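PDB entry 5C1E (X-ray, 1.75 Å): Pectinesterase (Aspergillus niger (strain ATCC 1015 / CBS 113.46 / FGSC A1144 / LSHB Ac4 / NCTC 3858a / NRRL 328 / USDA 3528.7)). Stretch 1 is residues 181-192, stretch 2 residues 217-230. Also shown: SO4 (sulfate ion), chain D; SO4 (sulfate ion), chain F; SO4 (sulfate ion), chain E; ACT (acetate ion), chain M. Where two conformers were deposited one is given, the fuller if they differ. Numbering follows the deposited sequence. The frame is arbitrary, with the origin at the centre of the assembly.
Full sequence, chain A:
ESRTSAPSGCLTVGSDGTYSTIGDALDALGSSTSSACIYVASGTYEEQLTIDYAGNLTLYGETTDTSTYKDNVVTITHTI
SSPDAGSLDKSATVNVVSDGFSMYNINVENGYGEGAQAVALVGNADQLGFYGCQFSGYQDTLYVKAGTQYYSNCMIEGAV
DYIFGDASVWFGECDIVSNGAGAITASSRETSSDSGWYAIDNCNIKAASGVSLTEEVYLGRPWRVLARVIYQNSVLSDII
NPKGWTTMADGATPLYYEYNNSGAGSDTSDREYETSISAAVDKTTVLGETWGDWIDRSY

Stretch 1 181-192: AGAITASSRETS
Stretch 2, residues 217-230: VYLGRPWRVLARVI

How do the two backbones lie together? Residues 182 to 185 run parallel to 217 to 220, with Gly182 beside Val217 (CA to CA 5.2 Å), Ala183 beside Tyr218 (4.4 Å) and Thr185 beside Gly220 (4.3 Å); farther on, strand 185-187 meets strand 228-230 at 145°, nearer antiparallel, with axes 7.7 Å apart at closest approach. Tyr218 N donates to Gly182 O (2.9 Å), Ile184 N to Tyr218 O (2.8 Å), Thr185 N to Leu219 O (3.2 Å) and Arg221 N to Thr185 O (2.9 Å). Both chains turn a corner in step, at Ile184 (phi/psi -71/-53) and Leu219 (-64/-31), so the ladder bends without losing register.

Which bumps fill which hollows along this ladder? Gly220, at phi/psi 179/171, leaves the hollow that Thr185 fills: an ideal CB there would lie 2.2 Å from Thr185 OG1. With chi1 p, that hydroxyl donates to Leu219 O (OG1 to O 2.9 Å), and Val229 CG2 approaches the same OG1 to 3.7 Å. Ala183 and Tyr218 share one face, their CB atoms 4.1 Å apart, and Arg221 CG lies 3.7 Å from Ala183 CB. At the corner, Ile184 (m, t) brings CG1 to 3.8 Å from CG1 of Val217 (t).

What replaces the ladder beyond Arg221? Water 1 bridges the opening, giving hydrogen bonds to Thr185 OG1 (3.1 Å) and Arg221 O (2.8 Å) and accepting one from Ser187 N (3.1 Å). Ser187 O then receives Arg224 N (3.2 Å) and, weakly, Trp223 N (3.0 Å). Trp223 (chi1 t, chi2 21°) sets its CB 4.1 Å from Ala186 CB and its CE3 3.4 Å from Ser188 CB, so the broad indole and its CB lie against small side chains. Ser187 (t) turns OG back to accept Arg189 N (3.1 Å), while its CB lies 3.7 Å from Ala227 CB.

How is the far end clasped? Arg224 to Ala227 form a type I turn into which Arg189 points its carbonyl O; its side chain (t, t, t, chi4 -91°) runs out past Leu226 O to Arg228. Arg189 O accepts Leu226 N and Arg189 NH2 donates to Leu226 O, both at 2.9 Å, gripping Leu226 by both backbone polar groups. The guanidinium lies flat on that of Arg228 (t, t, p), centres 3.7 Å apart and planes at 22°; a sulfate accepts from Arg228 NH1 through O4 (2.8 Å), bringing negative charge beside these like charges. Farther out, Glu190 (p, t) forms a salt bridge from OE2 to Arg224 NE (3.5 Å), and Leu226 (m, t) rests CD1 3.7 Å from Glu190 O.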

# COMPACT_ATOMS: atom_id res chain seq x y z
N ALA A 181 -2.59 3.09 -18.00
CA ALA A 181 -3.90 2.47 -18.09
C ALA A 181 -3.90 1.08 -17.43
O ALA A 181 -2.94 0.29 -17.57
CB ALA A 181 -4.32 2.36 -19.55
N GLY A 182 -4.99 0.76 -16.73
CA GLY A 182 -5.10 -0.52 -16.03
C GLY A 182 -6.10 -0.48 -14.90
O GLY A 182 -6.87 0.48 -14.75
N ALA A 183 -6.13 -1.55 -14.11
CA ALA A 183 -7.02 -1.65 -12.96
C ALA A 183 -6.23 -1.37 -11.70
O ALA A 183 -5.11 -1.86 -11.55
CB ALA A 183 -7.66 -3.02 -12.90
N ILE A 184 -6.80 -0.59 -10.79
CA ILE A 184 -6.09 -0.21 -9.59
C ILE A 184 -5.95 -1.41 -8.65
O ILE A 184 -4.86 -1.73 -8.22
CB ILE A 184 -6.79 0.93 -8.85
CG1 ILE A 184 -6.79 2.20 -9.69
CG2 ILE A 184 -6.10 1.20 -7.53
CD1 ILE A 184 -7.74 3.28 -9.22
N THR A 185 -7.06 -2.06 -8.32
CA THR A 185 -7.03 -3.20 -7.39
C THR A 185 -7.13 -4.55 -8.10
O THR A 185 -7.82 -4.69 -9.10
CB THR A 185 -8.14 -3.13 -6.31
OG1 THR A 185 -9.46 -3.25 -6.89
CG2 THR A 185 -8.02 -1.86 -5.50
N ALA A 186 -6.46 -5.55 -7.54
CA ALA A 186 -6.60 -6.91 -7.99
C ALA A 186 -6.59 -7.86 -6.79
O ALA A 186 -5.58 -8.48 -6.45
CB ALA A 186 -5.48 -7.25 -8.98
N SER A 187 -7.75 -7.96 -6.14
CA SER A 187 -7.87 -8.79 -4.94
C SER A 187 -7.90 -10.27 -5.32
O SER A 187 -8.57 -10.65 -6.28
CB SER A 187 -9.13 -8.45 -4.15
OG SER A 187 -9.42 -9.46 -3.20
N SER A 188 -7.20 -11.07 -4.52
CA SER A 188 -7.16 -12.52 -4.69
C SER A 188 -8.01 -13.26 -3.64
O SER A 188 -7.84 -14.46 -3.42
CB SER A 188 -5.71 -13.02 -4.65
OG SER A 188 -5.06 -12.53 -3.49
N ARG A 189 -8.99 -12.57 -3.05
CA ARG A 189 -9.97 -13.25 -2.21
C ARG A 189 -10.66 -14.34 -3.04
O ARG A 189 -11.13 -14.07 -4.15
CB ARG A 189 -10.99 -12.27 -1.64
CG ARG A 189 -12.03 -12.91 -0.76
CD ARG A 189 -12.86 -11.88 0.00
NE ARG A 189 -13.90 -12.51 0.82
CZ ARG A 189 -15.15 -12.78 0.43
NH1 ARG A 189 -15.98 -13.38 1.28
NH2 ARG A 189 -15.61 -12.47 -0.78
N GLU A 190 -10.70 -15.56 -2.51
CA GLU A 190 -11.15 -16.69 -3.32
C GLU A 190 -12.11 -17.70 -2.66
O GLU A 190 -12.56 -18.61 -3.33
CB GLU A 190 -9.93 -17.43 -3.90
CG GLU A 190 -9.16 -18.27 -2.92
CD GLU A 190 -7.83 -18.79 -3.49
OE1 GLU A 190 -7.19 -19.63 -2.80
OE2 GLU A 190 -7.42 -18.39 -4.59
N THR A 191 -12.43 -17.52 -1.38
CA THR A 191 -13.37 -18.40 -0.68
C THR A 191 -14.33 -17.57 0.14
O THR A 191 -14.02 -16.45 0.54
CB THR A 191 -12.68 -19.42 0.27
OG1 THR A 191 -11.91 -18.74 1.28
CG2 THR A 191 -11.82 -20.38 -0.53
N SER A 192 -15.52 -18.12 0.38
CA SER A 192 -16.54 -17.44 1.17
C SER A 192 -16.11 -17.27 2.64
O SER A 192 -16.53 -16.30 3.26
CB SER A 192 -17.89 -18.17 1.09
OG SER A 192 -18.38 -18.21 -0.24
N VAL A 217 -8.86 3.99 -16.67
CA VAL A 217 -8.49 3.33 -15.42
C VAL A 217 -9.73 2.66 -14.84
O VAL A 217 -10.84 3.21 -14.88
CB VAL A 217 -7.82 4.32 -14.42
CG1 VAL A 217 -7.51 3.66 -13.09
CG2 VAL A 217 -6.53 4.87 -15.01
N TYR A 218 -9.54 1.47 -14.30
CA TYR A 218 -10.60 0.75 -13.61
C TYR A 218 -10.33 0.68 -12.13
O TYR A 218 -9.18 0.64 -11.68
CB TYR A 218 -10.74 -0.66 -14.19
CG TYR A 218 -11.17 -0.67 -15.65
CD1 TYR A 218 -12.51 -0.63 -15.99
CD2 TYR A 218 -10.23 -0.71 -16.66
CE1 TYR A 218 -12.91 -0.64 -17.33
CE2 TYR A 218 -10.61 -0.72 -18.00
CZ TYR A 218 -11.95 -0.69 -18.32
OH TYR A 218 -12.32 -0.69 -19.65
N LEU A 219 -11.40 0.68 -11.35
CA LEU A 219 -11.32 0.60 -9.91
C LEU A 219 -10.70 -0.75 -9.50
O LEU A 219 -10.00 -0.86 -8.48
CB LEU A 219 -12.71 0.77 -9.32
CG LEU A 219 -13.38 2.13 -9.54
CD1 LEU A 219 -14.85 2.04 -9.14
CD2 LEU A 219 -12.67 3.24 -8.76
N GLY A 220 -10.95 -1.76 -10.32
CA GLY A 220 -10.38 -3.06 -10.05
C GLY A 220 -10.77 -4.13 -11.04
O GLY A 220 -11.64 -3.92 -11.92
N ARG A 221 -10.09 -5.26 -10.89
CA ARG A 221 -10.48 -6.49 -11.55
C ARG A 221 -10.17 -7.66 -10.61
O ARG A 221 -9.32 -7.53 -9.71
CB ARG A 221 -9.81 -6.61 -12.91
CG ARG A 221 -8.29 -6.66 -12.85
CD ARG A 221 -7.71 -6.71 -14.25
NE ARG A 221 -6.29 -7.02 -14.22
CZ ARG A 221 -5.63 -7.63 -15.20
NH1 ARG A 221 -6.26 -8.02 -16.29
NH2 ARG A 221 -4.33 -7.88 -15.08
N PRO A 222 -10.84 -8.80 -10.79
CA PRO A 222 -10.71 -9.88 -9.81
C PRO A 222 -9.56 -10.84 -10.11
O PRO A 222 -9.65 -11.64 -11.05
CB PRO A 222 -12.05 -10.59 -9.87
CG PRO A 222 -12.58 -10.32 -11.23
CD PRO A 222 -11.99 -9.01 -11.70
N TRP A 223 -8.51 -10.78 -9.30
CA TRP A 223 -7.40 -11.69 -9.48
C TRP A 223 -7.85 -13.12 -9.17
O TRP A 223 -7.42 -14.06 -9.81
CB TRP A 223 -6.20 -11.23 -8.65
CG TRP A 223 -4.94 -12.00 -8.88
CD1 TRP A 223 -4.61 -12.73 -9.98
CD2 TRP A 223 -3.80 -12.04 -8.01
NE1 TRP A 223 -3.37 -13.27 -9.82
CE2 TRP A 223 -2.84 -12.86 -8.62
CE3 TRP A 223 -3.50 -11.47 -6.77
CZ2 TRP A 223 -1.60 -13.13 -8.04
CZ3 TRP A 223 -2.28 -11.75 -6.17
CH2 TRP A 223 -1.35 -12.58 -6.80
N ARG A 224 -8.75 -13.26 -8.19
CA ARG A 224 -9.43 -14.53 -7.92
C ARG A 224 -10.93 -14.24 -7.82
O ARG A 224 -11.33 -13.06 -7.81
CB ARG A 224 -8.91 -15.18 -6.64
CG ARG A 224 -7.43 -15.54 -6.69
CD ARG A 224 -7.20 -16.82 -7.45
NE ARG A 224 -5.79 -17.22 -7.44
CZ ARG A 224 -4.88 -16.78 -8.31
NH1 ARG A 224 -3.62 -17.20 -8.21
NH2 ARG A 224 -5.19 -15.91 -9.26
N VAL A 225 -11.74 -15.29 -7.71
CA VAL A 225 -13.16 -15.17 -8.04
C VAL A 225 -14.01 -14.43 -7.00
O VAL A 225 -15.15 -14.03 -7.31
CB VAL A 225 -13.80 -16.55 -8.33
CG1 VAL A 225 -13.19 -17.18 -9.58
CG2 VAL A 225 -13.67 -17.50 -7.15
N LEU A 226 -13.51 -14.24 -5.79
CA LEU A 226 -14.31 -13.61 -4.75
C LEU A 226 -13.72 -12.29 -4.24
O LEU A 226 -13.95 -11.87 -3.11
CB LEU A 226 -14.63 -14.61 -3.63
CG LEU A 226 -15.77 -15.57 -3.98
CD1 LEU A 226 -15.81 -16.77 -3.05
CD2 LEU A 226 -17.11 -14.88 -3.95
N ALA A 227 -12.96 -11.63 -5.12
CA ALA A 227 -12.40 -10.32 -4.88
C ALA A 227 -13.45 -9.41 -4.23
O ALA A 227 -14.56 -9.30 -4.75
CB ALA A 227 -11.98 -9.71 -6.20
N ARG A 228 -13.09 -8.76 -3.13
CA ARG A 228 -13.99 -7.82 -2.46
C ARG A 228 -13.36 -6.47 -2.18
O ARG A 228 -12.41 -6.36 -1.40
CB ARG A 228 -14.49 -8.40 -1.14
CG ARG A 228 -15.49 -7.50 -0.43
CD ARG A 228 -16.39 -8.27 0.52
NE ARG A 228 -15.63 -8.98 1.53
CZ ARG A 228 -16.17 -9.85 2.38
NH1 ARG A 228 -17.48 -10.09 2.35
NH2 ARG A 228 -15.41 -10.47 3.27
N VAL A 229 -13.91 -5.45 -2.82
CA VAL A 229 -13.35 -4.10 -2.74
C VAL A 229 -14.47 -3.07 -2.66
O VAL A 229 -15.45 -3.17 -3.42
CB VAL A 229 -12.52 -3.79 -3.99
CG1 VAL A 229 -11.90 -2.40 -3.89
CG2 VAL A 229 -11.43 -4.86 -4.20
N ILE A 230 -14.33 -2.11 -1.75
CA ILE A 230 -15.23 -0.95 -1.65
C ILE A 230 -14.45 0.35 -1.74
O ILE A 230 -13.43 0.52 -1.05
CB ILE A 230 -16.14 -0.99 -0.39
CG1 ILE A 230 -17.07 0.24 -0.38
CG2 ILE A 230 -15.34 -1.06 0.90
CD1 ILE A 230 -18.24 0.08 0.56
S SO4 D . -2.00 -16.12 -11.51
O1 SO4 D . -1.60 -14.72 -11.77
O2 SO4 D . -1.33 -17.00 -12.48
O3 SO4 D . -1.58 -16.48 -10.15
O4 SO4 D . -3.47 -16.23 -11.67
S SO4 F . -4.44 -20.48 -5.96
O1 SO4 F . -3.90 -19.15 -5.59
O2 SO4 F . -3.44 -21.21 -6.78
O3 SO4 F . -4.74 -21.24 -4.73
O4 SO4 F . -5.70 -20.29 -6.72
S SO4 E . -18.12 -12.15 5.12
O1 SO4 E . -18.87 -10.99 5.65
O2 SO4 E . -16.67 -11.96 5.31
O3 SO4 E . -18.56 -13.38 5.83
O4 SO4 E . -18.46 -12.31 3.68
C ACT M . -5.63 -11.51 -17.39
O ACT M . -5.24 -10.40 -17.84
OXT ACT M . -6.79 -11.95 -17.59
CH3 ACT M . -4.67 -12.34 -16.59
O HOH W 1 -9.99 -6.23 -7.38
O HOH W 2 -10.81 -8.65 -1.12